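Local structure of agarase (Pseudoalteromonas fuliginea, 6XJ9) at residues E628-S633 with I640-Y645; K519-I524 with I589-Y594; E486-V491 with V504-E509; R282-N287 with S291-D296; I526-L529 with T535-T538. The protein is an agarase, a glycoside hydrolase of family GH50 that probably cleaves the beta-glycosidic linkages of agarose chains. All coordinates share one frame; numbering follows the deposited sequence.

Interaction 1 of 5, residues E628-S633 with I640-Y645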
# COMPACT_ATOMS: atom_id res chain seq x y z
N GLU A 628 -19.80 -20.51 -30.66
CA GLU A 628 -20.43 -21.80 -30.92
C GLU A 628 -20.10 -22.78 -29.80
O GLU A 628 -20.92 -23.65 -29.45
CB GLU A 628 -19.94 -22.37 -32.25
CG GLU A 628 -20.47 -21.62 -33.47
CD GLU A 628 -19.59 -20.51 -34.01
OE1 GLU A 628 -18.67 -20.06 -33.29
OE2 GLU A 628 -19.82 -20.10 -35.18
N VAL A 629 -18.89 -22.65 -29.26
CA VAL A 629 -18.38 -23.56 -28.26
C VAL A 629 -19.01 -23.18 -26.92
O VAL A 629 -19.42 -24.06 -26.16
CB VAL A 629 -16.84 -23.54 -28.23
CG1 VAL A 629 -16.26 -24.40 -27.12
CG2 VAL A 629 -16.26 -23.95 -29.58
N VAL A 630 -19.13 -21.87 -26.66
CA VAL A 630 -19.74 -21.41 -25.42
C VAL A 630 -21.21 -21.85 -25.39
O VAL A 630 -21.71 -22.33 -24.37
CB VAL A 630 -19.64 -19.89 -25.23
CG1 VAL A 630 -20.36 -19.46 -23.95
CG2 VAL A 630 -18.21 -19.40 -25.19
N LYS A 631 -21.88 -21.67 -26.53
CA LYS A 631 -23.28 -22.04 -26.71
C LYS A 631 -23.45 -23.53 -26.46
O LYS A 631 -24.36 -23.93 -25.75
CB LYS A 631 -23.81 -21.57 -28.07
CG LYS A 631 -25.27 -21.91 -28.35
CD LYS A 631 -25.72 -21.58 -29.77
CE LYS A 631 -27.03 -22.25 -30.11
NZ LYS A 631 -27.51 -21.84 -31.45
N ALA A 632 -22.57 -24.36 -27.05
CA ALA A 632 -22.67 -25.80 -26.86
C ALA A 632 -22.53 -26.14 -25.38
O ALA A 632 -23.31 -26.93 -24.85
CB ALA A 632 -21.65 -26.52 -27.71
N SER A 633 -21.56 -25.51 -24.70
CA SER A 633 -21.30 -25.79 -23.30
C SER A 633 -22.51 -25.46 -22.41
O SER A 633 -22.78 -26.17 -21.44
CB SER A 633 -20.04 -25.11 -22.82
OG SER A 633 -20.28 -23.76 -22.48
N ILE A 640 -20.49 -21.89 -16.50
CA ILE A 640 -19.55 -21.72 -17.60
C ILE A 640 -18.30 -21.03 -17.06
O ILE A 640 -18.38 -19.93 -16.52
CB ILE A 640 -20.13 -20.93 -18.79
CG1 ILE A 640 -21.58 -21.27 -19.12
CG2 ILE A 640 -19.25 -21.13 -20.01
CD1 ILE A 640 -22.20 -20.34 -20.16
N SER A 641 -17.14 -21.69 -17.24
CA SER A 641 -15.88 -21.18 -16.72
C SER A 641 -15.04 -20.57 -17.85
O SER A 641 -15.04 -21.07 -18.98
CB SER A 641 -15.12 -22.27 -16.00
OG SER A 641 -14.99 -23.42 -16.83
N PHE A 642 -14.38 -19.45 -17.54
CA PHE A 642 -13.50 -18.71 -18.43
C PHE A 642 -12.27 -18.25 -17.66
O PHE A 642 -12.37 -17.96 -16.47
CB PHE A 642 -14.18 -17.42 -18.93
CG PHE A 642 -15.49 -17.62 -19.65
CD1 PHE A 642 -16.68 -17.67 -18.94
CD2 PHE A 642 -15.53 -17.73 -21.04
CE1 PHE A 642 -17.89 -17.82 -19.61
CE2 PHE A 642 -16.73 -17.89 -21.71
CZ PHE A 642 -17.91 -17.94 -20.99
N ASN A 643 -11.11 -18.16 -18.33
CA ASN A 643 -9.96 -17.47 -17.76
C ASN A 643 -9.87 -16.08 -18.41
O ASN A 643 -10.10 -15.96 -19.61
CB ASN A 643 -8.67 -18.27 -17.91
CG ASN A 643 -8.71 -19.63 -17.24
OD1 ASN A 643 -9.44 -19.82 -16.28
ND2 ASN A 643 -7.93 -20.57 -17.75
N ALA A 644 -9.59 -15.03 -17.63
CA ALA A 644 -9.55 -13.70 -18.21
C ALA A 644 -8.50 -12.83 -17.51
O ALA A 644 -8.79 -12.19 -16.50
CB ALA A 644 -10.92 -13.06 -18.19
N TYR A 645 -7.28 -12.84 -18.06
CA TYR A 645 -6.21 -11.99 -17.58
C TYR A 645 -6.35 -10.61 -18.22
O TYR A 645 -5.65 -10.31 -19.18
CB TYR A 645 -4.84 -12.59 -17.92
CG TYR A 645 -4.52 -13.86 -17.18
CD1 TYR A 645 -4.82 -15.10 -17.71
CD2 TYR A 645 -3.90 -13.82 -15.93
CE1 TYR A 645 -4.53 -16.26 -17.02
CE2 TYR A 645 -3.59 -14.98 -15.24
CZ TYR A 645 -3.91 -16.21 -15.78
OH TYR A 645 -3.59 -17.36 -15.11
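Val630 is the first residue of 628-633 to touch the strand, and it meets both Phe642 and Ile640. With CG1 anti to the backbone N (chi1 177°), its two methyls both reach the phenyl ring: CG2 of Val630 lies 4.1 Å from CE2 of Phe642, at the ring edge and near its plane, while CG1 of Val630 is 4.1 Å from CZ of the same ring. The two side chains cross at about a right angle. CG1 of Val630 also approaches CD1 of Ile640, at 4.3 Å. One turn further on, Ser633 rests its hydroxyl against the other branch of that isoleucine, with OG of Ser633 3.8 Å from CG2 of Ile640. The same OG lies between its own backbone N and carbonyl carbon, from where it donates to O of Val630 at 2.8 Å, tilted modestly out of the carbonyl plane. The bond fixes the rotation of the hydroxyl and satisfies this buried polar atom within its own helix. With an alanine here, O of Val630 would probably lose its hydroxyl donor and CG2 of Ile640 the atom that rests on it. Phe620, on strand 620-621, touches Val630, Ser633 and Ile640 together, and Trp654 meets the Phe642 ring edge-to-face. Segments 628-633 and 640-643 run at 146°, N to C, with axes 9.9 Å apart, as the helix and second strand of the beta-alpha-beta unit formed by strand 620-621, helix 627-634 and strand 640-643.

Interaction 2 of 5, residues K519-I524 with I589-Y594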
# COMPACT_ATOMS: atom_id res chain seq x y z
N LYS A 519 -9.96 -18.65 -40.48
CA LYS A 519 -9.03 -19.76 -40.31
C LYS A 519 -8.84 -20.09 -38.83
O LYS A 519 -8.78 -21.25 -38.45
CB LYS A 519 -7.72 -19.43 -41.02
CG LYS A 519 -6.90 -20.64 -41.45
CD LYS A 519 -5.68 -20.25 -42.26
CE LYS A 519 -5.97 -20.16 -43.74
NZ LYS A 519 -4.75 -19.78 -44.50
N SER A 520 -8.72 -19.05 -37.99
CA SER A 520 -8.49 -19.23 -36.57
C SER A 520 -9.75 -19.75 -35.88
O SER A 520 -9.68 -20.54 -34.94
CB SER A 520 -8.08 -17.92 -35.94
OG SER A 520 -6.70 -17.69 -36.15
N HIS A 521 -10.90 -19.26 -36.33
CA HIS A 521 -12.18 -19.54 -35.70
C HIS A 521 -12.60 -20.97 -36.01
O HIS A 521 -12.94 -21.74 -35.11
CB HIS A 521 -13.20 -18.50 -36.16
CG HIS A 521 -14.51 -18.55 -35.43
ND1 HIS A 521 -15.34 -17.45 -35.35
CD2 HIS A 521 -15.13 -19.55 -34.78
CE1 HIS A 521 -16.41 -17.77 -34.66
NE2 HIS A 521 -16.31 -19.05 -34.31
N TYR A 522 -12.55 -21.32 -37.30
CA TYR A 522 -13.14 -22.58 -37.74
C TYR A 522 -12.04 -23.56 -38.16
O TYR A 522 -12.30 -24.44 -38.97
CB TYR A 522 -14.16 -22.32 -38.86
CG TYR A 522 -15.32 -21.47 -38.42
CD1 TYR A 522 -16.26 -21.94 -37.51
CD2 TYR A 522 -15.46 -20.18 -38.89
CE1 TYR A 522 -17.32 -21.16 -37.09
CE2 TYR A 522 -16.52 -19.38 -38.48
CZ TYR A 522 -17.45 -19.87 -37.58
OH TYR A 522 -18.47 -19.08 -37.18
N GLY A 523 -10.85 -23.41 -37.56
CA GLY A 523 -9.72 -24.27 -37.90
C GLY A 523 -10.03 -25.76 -37.79
O GLY A 523 -9.65 -26.54 -38.67
N ILE A 524 -10.70 -26.16 -36.71
CA ILE A 524 -11.02 -27.56 -36.45
C ILE A 524 -11.91 -28.08 -37.58
O ILE A 524 -11.76 -29.21 -38.02
CB ILE A 524 -11.72 -27.72 -35.09
CG1 ILE A 524 -10.81 -27.36 -33.91
CG2 ILE A 524 -12.31 -29.12 -34.95
CD1 ILE A 524 -9.70 -28.36 -33.67
N ILE A 589 -22.38 -24.70 -37.74
CA ILE A 589 -23.13 -25.90 -37.40
C ILE A 589 -22.15 -27.01 -37.02
O ILE A 589 -22.36 -27.71 -36.02
CB ILE A 589 -24.05 -26.31 -38.58
CG1 ILE A 589 -25.32 -25.44 -38.63
CG2 ILE A 589 -24.40 -27.79 -38.54
CD1 ILE A 589 -26.15 -25.62 -39.89
N LEU A 590 -21.06 -27.11 -37.79
CA LEU A 590 -20.06 -28.15 -37.61
C LEU A 590 -19.28 -27.91 -36.33
O LEU A 590 -19.14 -28.83 -35.52
CB LEU A 590 -19.17 -28.23 -38.86
CG LEU A 590 -19.88 -28.64 -40.16
CD1 LEU A 590 -18.90 -28.81 -41.32
CD2 LEU A 590 -20.70 -29.90 -39.98
N LEU A 591 -18.84 -26.67 -36.09
CA LEU A 591 -18.14 -26.35 -34.85
C LEU A 591 -19.04 -26.56 -33.63
O LEU A 591 -18.62 -27.15 -32.64
CB LEU A 591 -17.53 -24.95 -34.90
CG LEU A 591 -16.75 -24.53 -33.64
CD1 LEU A 591 -15.60 -25.51 -33.38
CD2 LEU A 591 -16.21 -23.11 -33.77
N THR A 592 -20.29 -26.10 -33.70
CA THR A 592 -21.24 -26.35 -32.61
C THR A 592 -21.35 -27.85 -32.34
O THR A 592 -21.36 -28.27 -31.18
CB THR A 592 -22.62 -25.75 -32.88
OG1 THR A 592 -22.43 -24.36 -33.12
CG2 THR A 592 -23.58 -25.92 -31.72
N ALA A 593 -21.46 -28.66 -33.40
CA ALA A 593 -21.67 -30.09 -33.30
C ALA A 593 -20.48 -30.75 -32.60
O ALA A 593 -20.64 -31.65 -31.78
CB ALA A 593 -21.91 -30.69 -34.67
N TYR A 594 -19.27 -30.31 -32.97
CA TYR A 594 -18.05 -30.79 -32.34
C TYR A 594 -18.12 -30.51 -30.84
O TYR A 594 -17.99 -31.43 -30.03
CB TYR A 594 -16.80 -30.23 -33.02
CG TYR A 594 -15.51 -30.57 -32.31
CD1 TYR A 594 -14.83 -31.74 -32.60
CD2 TYR A 594 -15.00 -29.75 -31.31
CE1 TYR A 594 -13.68 -32.10 -31.93
CE2 TYR A 594 -13.84 -30.08 -30.63
CZ TYR A 594 -13.17 -31.25 -30.95
OH TYR A 594 -12.03 -31.60 -30.29
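Leu591 has CG anti to its backbone N (chi1 -179°), which carries CD2 outward from helix 584-609 to meet His521 and Tyr522. The histidine ring is likewise swung anti to its own N (chi1 -171°), whereas Tyr522 takes the rotamer opposite the carbonyl carbon, and the two neighbouring rings come face to face. CZ of Tyr522 sits 3.5 Å above the plane of the His521 ring, over its centre, and CD2 of His521 is equally placed over the tyrosine. The leucine methyl touches both rings: CD2 of Leu591 lies 3.9 Å from CD2 of His521, in the plane of the imidazole at its edge, and 3.9 Å from CD1 of Tyr522. It also packs on the backbone, 3.8 Å from O of His521. The polar ends of both rings point to one carboxylate, since NE2 of His521 and OH of Tyr522 hydrogen-bond to Glu628. Further along, CG2 of Ile524 stands over one face of Tyr594 in a CH-pi contact, 4.3 Å from the ring centroid and only 8° off the normal, while OH of Tyr594 bonds to O of Pro473. Tyr522 interrupts the helical path, closing helix 518-521 and serving as N-cap of helix 523-529. The arrangement is one of helix packing outside the strands, fitting short helices inserted after strand 501-506 against the long helix that leads into strand 614-615.

Interaction 3 of 5, residues E486-V491 with V504-E509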
# COMPACT_ATOMS: atom_id res chain seq x y z
N GLU A 486 -13.20 -42.56 -17.58
CA GLU A 486 -12.12 -42.98 -16.72
C GLU A 486 -11.49 -41.79 -15.98
O GLU A 486 -11.15 -41.91 -14.80
CB GLU A 486 -11.08 -43.75 -17.54
CG GLU A 486 -11.40 -45.24 -17.65
CD GLU A 486 -10.65 -46.05 -18.69
OE1 GLU A 486 -11.16 -47.15 -19.05
OE2 GLU A 486 -9.57 -45.60 -19.16
N THR A 487 -11.33 -40.66 -16.67
CA THR A 487 -10.85 -39.44 -16.03
C THR A 487 -11.80 -39.03 -14.91
O THR A 487 -11.38 -38.73 -13.79
CB THR A 487 -10.70 -38.31 -17.05
OG1 THR A 487 -9.80 -38.78 -18.06
CG2 THR A 487 -10.17 -37.02 -16.46
N VAL A 488 -13.11 -39.01 -15.20
CA VAL A 488 -14.03 -38.46 -14.21
C VAL A 488 -14.12 -39.41 -13.02
O VAL A 488 -14.24 -38.97 -11.87
CB VAL A 488 -15.40 -38.11 -14.82
CG1 VAL A 488 -16.41 -37.73 -13.73
CG2 VAL A 488 -15.27 -36.97 -15.82
N SER A 489 -14.02 -40.71 -13.30
CA SER A 489 -13.98 -41.75 -12.28
C SER A 489 -12.83 -41.51 -11.29
O SER A 489 -13.01 -41.66 -10.09
CB SER A 489 -13.88 -43.12 -12.90
OG SER A 489 -14.03 -44.10 -11.88
N VAL A 490 -11.65 -41.14 -11.80
CA VAL A 490 -10.52 -40.87 -10.93
C VAL A 490 -10.85 -39.70 -10.01
O VAL A 490 -10.57 -39.75 -8.82
CB VAL A 490 -9.22 -40.61 -11.72
CG1 VAL A 490 -8.15 -40.00 -10.83
CG2 VAL A 490 -8.68 -41.88 -12.36
N VAL A 491 -11.40 -38.62 -10.58
CA VAL A 491 -11.80 -37.48 -9.78
C VAL A 491 -12.77 -37.94 -8.68
O VAL A 491 -12.61 -37.55 -7.53
CB VAL A 491 -12.41 -36.35 -10.64
CG1 VAL A 491 -12.86 -35.17 -9.79
CG2 VAL A 491 -11.44 -35.89 -11.70
N VAL A 504 -16.36 -29.46 -10.34
CA VAL A 504 -15.27 -30.06 -11.10
C VAL A 504 -15.05 -29.28 -12.40
O VAL A 504 -15.95 -29.13 -13.22
CB VAL A 504 -15.54 -31.55 -11.39
CG1 VAL A 504 -14.36 -32.24 -12.05
CG2 VAL A 504 -15.94 -32.30 -10.11
N PHE A 505 -13.82 -28.83 -12.60
CA PHE A 505 -13.36 -28.36 -13.89
C PHE A 505 -12.75 -29.55 -14.62
O PHE A 505 -11.97 -30.29 -14.04
CB PHE A 505 -12.30 -27.28 -13.72
CG PHE A 505 -12.70 -26.01 -13.01
CD1 PHE A 505 -13.48 -25.05 -13.63
CD2 PHE A 505 -12.22 -25.74 -11.73
CE1 PHE A 505 -13.82 -23.88 -12.97
CE2 PHE A 505 -12.52 -24.56 -11.08
CZ PHE A 505 -13.32 -23.62 -11.70
N ILE A 506 -13.15 -29.76 -15.88
CA ILE A 506 -12.49 -30.77 -16.69
C ILE A 506 -11.79 -30.07 -17.85
O ILE A 506 -12.42 -29.34 -18.61
CB ILE A 506 -13.49 -31.86 -17.15
CG1 ILE A 506 -14.13 -32.58 -15.96
CG2 ILE A 506 -12.80 -32.85 -18.09
CD1 ILE A 506 -13.20 -33.55 -15.24
N ASP A 507 -10.47 -30.30 -17.97
CA ASP A 507 -9.61 -29.70 -18.99
C ASP A 507 -9.44 -28.21 -18.72
O ASP A 507 -10.00 -27.66 -17.77
CB ASP A 507 -10.06 -30.05 -20.42
CG ASP A 507 -9.93 -31.53 -20.76
OD1 ASP A 507 -10.73 -32.03 -21.57
OD2 ASP A 507 -9.04 -32.17 -20.21
N ASN A 508 -8.66 -27.53 -19.59
CA ASN A 508 -8.34 -26.13 -19.37
C ASN A 508 -7.82 -25.55 -20.68
O ASN A 508 -6.86 -26.07 -21.24
CB ASN A 508 -7.34 -25.95 -18.21
CG ASN A 508 -6.81 -24.55 -18.04
OD1 ASN A 508 -7.48 -23.68 -17.49
ND2 ASN A 508 -5.58 -24.30 -18.50
N GLU A 509 -8.47 -24.48 -21.15
CA GLU A 509 -8.00 -23.73 -22.31
C GLU A 509 -7.64 -24.66 -23.47
O GLU A 509 -6.57 -24.55 -24.07
CB GLU A 509 -6.82 -22.82 -21.95
CG GLU A 509 -7.12 -21.84 -20.83
CD GLU A 509 -6.06 -20.76 -20.64
OE1 GLU A 509 -4.96 -20.90 -21.23
OE2 GLU A 509 -6.35 -19.78 -19.92
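Val504 faces helix 478-495 from the strand and meets Val491 tip to tip. Each valine holds CG1 anti to its own backbone N, and these two methyls come to 4.0 Å, CG1 of Val504 to CG1 of Val491. The next side chain, Phe505, lies away from the helix, where it makes a cation-pi contact with Arg619. Ile506 turns back to the helix. Its CG1 is anti to the carbonyl carbon (chi1 -60°) and a second bend at chi2 (-74°) directs the end of the chain to the helix, so that CD1 of Ile506 reaches CG2 of Val488 at 4.0 Å, the two side chains crossing at about a right angle. Beyond Ile506 the strand ends, and Asp507, with a positive phi, begins a polar run: its carboxylate bonds to OH of Tyr598 and N of Ile455, and Asn508 and Glu509 both bond to Asn643. Helix 478-495 precedes strand 501-506, which lies parallel to 449-453, and packs on it. Between the two segments the closest contacts are methyl to methyl. Such a contact has no directional bond, so its hold rests on burial and shape, while the polar side chains of 504-509 gather past the end of the strand.

Interaction 4 of 5, residues R282-N287 with S291-D296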
# COMPACT_ATOMS: atom_id res chain seq x y z
N ARG A 282 -24.61 -25.78 -5.35
CA ARG A 282 -25.46 -25.76 -6.53
C ARG A 282 -25.66 -24.31 -6.98
O ARG A 282 -25.10 -23.40 -6.38
CB ARG A 282 -26.78 -26.46 -6.21
CG ARG A 282 -27.56 -25.77 -5.10
CD ARG A 282 -28.81 -26.53 -4.68
NE ARG A 282 -29.56 -25.76 -3.69
CZ ARG A 282 -30.50 -24.86 -3.97
NH1 ARG A 282 -30.83 -24.62 -5.23
NH2 ARG A 282 -31.12 -24.23 -3.00
N THR A 283 -26.47 -24.10 -8.03
CA THR A 283 -26.70 -22.73 -8.49
C THR A 283 -28.12 -22.27 -8.17
O THR A 283 -29.02 -23.09 -8.00
CB THR A 283 -26.44 -22.58 -10.00
OG1 THR A 283 -27.46 -23.31 -10.68
CG2 THR A 283 -25.08 -23.08 -10.45
N ALA A 284 -28.29 -20.94 -8.04
CA ALA A 284 -29.61 -20.33 -7.98
C ALA A 284 -29.51 -18.84 -8.28
O ALA A 284 -28.42 -18.27 -8.26
CB ALA A 284 -30.27 -20.55 -6.63
N LYS A 285 -30.67 -18.21 -8.51
CA LYS A 285 -30.75 -16.78 -8.66
C LYS A 285 -31.34 -16.17 -7.40
O LYS A 285 -32.21 -16.75 -6.76
CB LYS A 285 -31.66 -16.44 -9.84
CG LYS A 285 -31.09 -16.75 -11.21
CD LYS A 285 -32.15 -16.53 -12.27
CE LYS A 285 -31.61 -16.48 -13.68
NZ LYS A 285 -32.72 -16.27 -14.65
N TYR A 286 -30.84 -14.98 -7.04
CA TYR A 286 -31.43 -14.18 -5.99
C TYR A 286 -31.31 -12.72 -6.41
O TYR A 286 -30.25 -12.28 -6.85
CB TYR A 286 -30.72 -14.45 -4.66
CG TYR A 286 -31.26 -13.64 -3.50
CD1 TYR A 286 -32.49 -13.93 -2.94
CD2 TYR A 286 -30.53 -12.58 -2.97
CE1 TYR A 286 -33.00 -13.18 -1.88
CE2 TYR A 286 -31.01 -11.84 -1.91
CZ TYR A 286 -32.25 -12.13 -1.37
OH TYR A 286 -32.72 -11.38 -0.32
N ASN A 287 -32.42 -11.99 -6.33
CA ASN A 287 -32.38 -10.55 -6.55
C ASN A 287 -31.92 -10.27 -7.98
O ASN A 287 -31.16 -9.33 -8.21
CB ASN A 287 -31.37 -9.92 -5.59
CG ASN A 287 -31.81 -8.59 -5.01
OD1 ASN A 287 -31.93 -7.61 -5.73
ND2 ASN A 287 -32.02 -8.56 -3.70
N SER A 291 -26.25 -16.79 -8.38
CA SER A 291 -25.53 -17.11 -7.16
C SER A 291 -25.19 -18.59 -7.16
O SER A 291 -25.74 -19.37 -7.94
CB SER A 291 -26.35 -16.78 -5.95
OG SER A 291 -25.57 -16.87 -4.76
N LEU A 292 -24.25 -18.96 -6.29
CA LEU A 292 -24.18 -20.35 -5.89
C LEU A 292 -24.97 -20.47 -4.60
O LEU A 292 -25.37 -19.46 -4.02
CB LEU A 292 -22.72 -20.80 -5.70
CG LEU A 292 -21.87 -20.85 -6.98
CD1 LEU A 292 -20.53 -21.52 -6.70
CD2 LEU A 292 -22.60 -21.56 -8.11
N VAL A 293 -25.18 -21.72 -4.18
CA VAL A 293 -25.84 -22.03 -2.93
C VAL A 293 -25.00 -23.12 -2.28
O VAL A 293 -24.66 -24.10 -2.94
CB VAL A 293 -27.29 -22.49 -3.17
CG1 VAL A 293 -28.04 -22.76 -1.88
CG2 VAL A 293 -28.05 -21.53 -4.07
N ASP A 294 -24.65 -22.93 -1.00
CA ASP A 294 -23.83 -23.90 -0.28
C ASP A 294 -24.70 -25.09 0.13
O ASP A 294 -25.93 -25.02 0.01
CB ASP A 294 -23.02 -23.22 0.84
CG ASP A 294 -23.73 -23.04 2.17
OD1 ASP A 294 -24.80 -23.67 2.37
OD2 ASP A 294 -23.19 -22.29 3.03
N PRO A 295 -24.11 -26.21 0.61
CA PRO A 295 -24.89 -27.38 1.03
C PRO A 295 -26.02 -27.16 2.04
O PRO A 295 -26.95 -27.96 2.07
CB PRO A 295 -23.81 -28.28 1.64
CG PRO A 295 -22.59 -27.98 0.78
CD PRO A 295 -22.66 -26.47 0.64
N ASP A 296 -25.90 -26.10 2.85
CA ASP A 296 -26.82 -25.73 3.92
C ASP A 296 -27.87 -24.73 3.44
O ASP A 296 -28.78 -24.38 4.18
CB ASP A 296 -26.06 -25.18 5.13
CG ASP A 296 -25.13 -26.20 5.77
OD1 ASP A 296 -25.42 -27.41 5.63
OD2 ASP A 296 -24.15 -25.79 6.42
O HOH W 1 -27.76 -26.86 -1.31
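The carbonyl oxygen of Arg282 is met by the partner strand through more than one group. N of Val293 donates to O of Arg282 at 2.8 Å, and CA of Leu292 adds a CH...O contact to that same oxygen at 3.2 Å. The return bond, from N of Arg282 to O of Val293 at 2.9 Å, completes the hydrogen-bonded pair. A second such pair joins Ala284 and Ser291, where N of Ala284 donates to O of Ser291 at 3.0 Å. Between them Thr283 and Leu292 form a non-hydrogen-bonded pair. These are the arms of the beta hairpin of strands 282-286 and 289-293, of which 282-286 is an outermost strand of its sheet within the chain. On one face Val293 lies amid its neighbours: its CG2 touches CB of Ala284 at 3.5 Å, and its CG1 lies over a face of the guanidinium, 3.6 Å from NH2 of Arg282. The arginine reaches there because CG sits between N and the carbonyl carbon (chi1 62°) and the chain runs extended to NE. A water joins NE of Arg282, at 3.2 Å, to O of Asp294, while NH2 bonds to O of Glu276. A leucine here would probably leave O of Glu276 without its donor and the bridging water without its NE partner. Thr283 and Leu292 diverge at CB, yet CG2 of Thr283 and CD2 of Leu292 come to 3.7 Å, and both residues touch Met614.

Interaction 5 of 5, residues I526-L529 with T535-T538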
# COMPACT_ATOMS: atom_id res chain seq x y z
N ILE A 526 -12.35 -26.61 -40.76
CA ILE A 526 -11.64 -26.55 -42.02
C ILE A 526 -10.73 -27.77 -42.15
O ILE A 526 -10.87 -28.54 -43.09
CB ILE A 526 -10.89 -25.21 -42.17
CG1 ILE A 526 -11.88 -24.04 -42.31
CG2 ILE A 526 -9.91 -25.26 -43.34
CD1 ILE A 526 -11.34 -22.71 -41.86
N ASN A 527 -9.83 -27.95 -41.18
CA ASN A 527 -8.84 -29.02 -41.25
C ASN A 527 -9.50 -30.40 -41.28
O ASN A 527 -9.03 -31.31 -41.96
CB ASN A 527 -7.87 -28.96 -40.07
CG ASN A 527 -6.77 -30.00 -40.17
OD1 ASN A 527 -6.91 -31.10 -39.65
ND2 ASN A 527 -5.70 -29.65 -40.86
N THR A 528 -10.57 -30.58 -40.50
CA THR A 528 -11.21 -31.89 -40.42
C THR A 528 -11.94 -32.21 -41.72
O THR A 528 -11.95 -33.37 -42.14
CB THR A 528 -12.09 -31.99 -39.17
OG1 THR A 528 -11.28 -31.79 -38.00
CG2 THR A 528 -12.80 -33.32 -39.06
N LEU A 529 -12.55 -31.20 -42.36
CA LEU A 529 -13.28 -31.40 -43.61
C LEU A 529 -12.37 -32.00 -44.67
O LEU A 529 -12.84 -32.70 -45.58
CB LEU A 529 -13.85 -30.06 -44.10
CG LEU A 529 -15.16 -29.59 -43.46
CD1 LEU A 529 -15.41 -28.12 -43.75
CD2 LEU A 529 -16.33 -30.43 -43.94
N THR A 535 -11.65 -42.80 -41.51
CA THR A 535 -10.71 -42.97 -40.41
C THR A 535 -10.80 -41.81 -39.41
O THR A 535 -10.05 -41.80 -38.44
CB THR A 535 -9.28 -43.17 -40.91
OG1 THR A 535 -8.97 -42.09 -41.79
CG2 THR A 535 -9.07 -44.49 -41.62
N VAL A 536 -11.70 -40.85 -39.64
CA VAL A 536 -11.80 -39.66 -38.80
C VAL A 536 -13.25 -39.50 -38.33
O VAL A 536 -14.07 -38.91 -39.04
CB VAL A 536 -11.29 -38.40 -39.53
CG1 VAL A 536 -11.37 -37.16 -38.64
CG2 VAL A 536 -9.88 -38.56 -40.08
N PRO A 537 -13.63 -40.04 -37.15
CA PRO A 537 -15.01 -39.97 -36.68
C PRO A 537 -15.69 -38.60 -36.76
O PRO A 537 -16.83 -38.51 -37.20
CB PRO A 537 -14.90 -40.49 -35.25
CG PRO A 537 -13.75 -41.49 -35.32
CD PRO A 537 -12.77 -40.85 -36.28
N THR A 538 -14.98 -37.54 -36.36
CA THR A 538 -15.57 -36.21 -36.41
C THR A 538 -15.93 -35.84 -37.85
O THR A 538 -16.91 -35.15 -38.08
CB THR A 538 -14.68 -35.14 -35.76
OG1 THR A 538 -14.61 -35.47 -34.37
CG2 THR A 538 -15.24 -33.75 -35.93
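Thr528 sends one methyl into the angle between Val536 and Thr538. Its chi1 of -60° places CG2 anti to the backbone N and so out toward the second segment, while OG1 turns back to bond to O of Ile524, one turn earlier in the same helix. The residue therefore offers an apolar tip, its hydroxyl being occupied at home. Thr538 takes the same rotamer (chi1 -65°), again with CG2 anti to N, and its OG1 bonds instead to the carboxylate of Asp474. The two methyls meet at 4.0 Å, CG2 of Thr528 to CG2 of Thr538, with the side chains crossing at about a right angle. Val536 contributes CG1, also anti to its N, which lies 4.1 Å from CG2 of Thr528. Both partners thus press on a single methyl group, and the contact between the segments is wholly apolar although two threonines make it. Val462, on strand 461-463, touches both threonines, and Phe542 packs on Thr528 from further along the second helix. Val536 is the N-cap of helix 537-550, with Pro537 next to it in the first turn. The whole is a turn between consecutive helices, where the loop after helix 523-529 leads into helix 537-550 and the residues at its start pack on Thr528.

Overall arrangement
Interactions 1, 2, 3 and 5 are buried and mainly apolar across their segments, whereas interaction 4, partly buried, is held mainly by backbone hydrogen bonds of a hairpin. Interactions 1 and 3 set helices on parallel strands, consistent with the barrel expected of this family, and they join where Asn643 bonds to Asn508 and Glu509. Interaction 4 reaches the same sheet as interaction 1 without touching it. Farther out, interactions 2 and 5 are all-helical and share helix 523-529; Tyr594 packs on Thr538 between them. Glu628 links interaction 1 to interaction 2 through His521 and Tyr522, a polar join between otherwise mainly apolar contacts. Interactions 4 and 5 lie farthest apart, about 41 Å between centres.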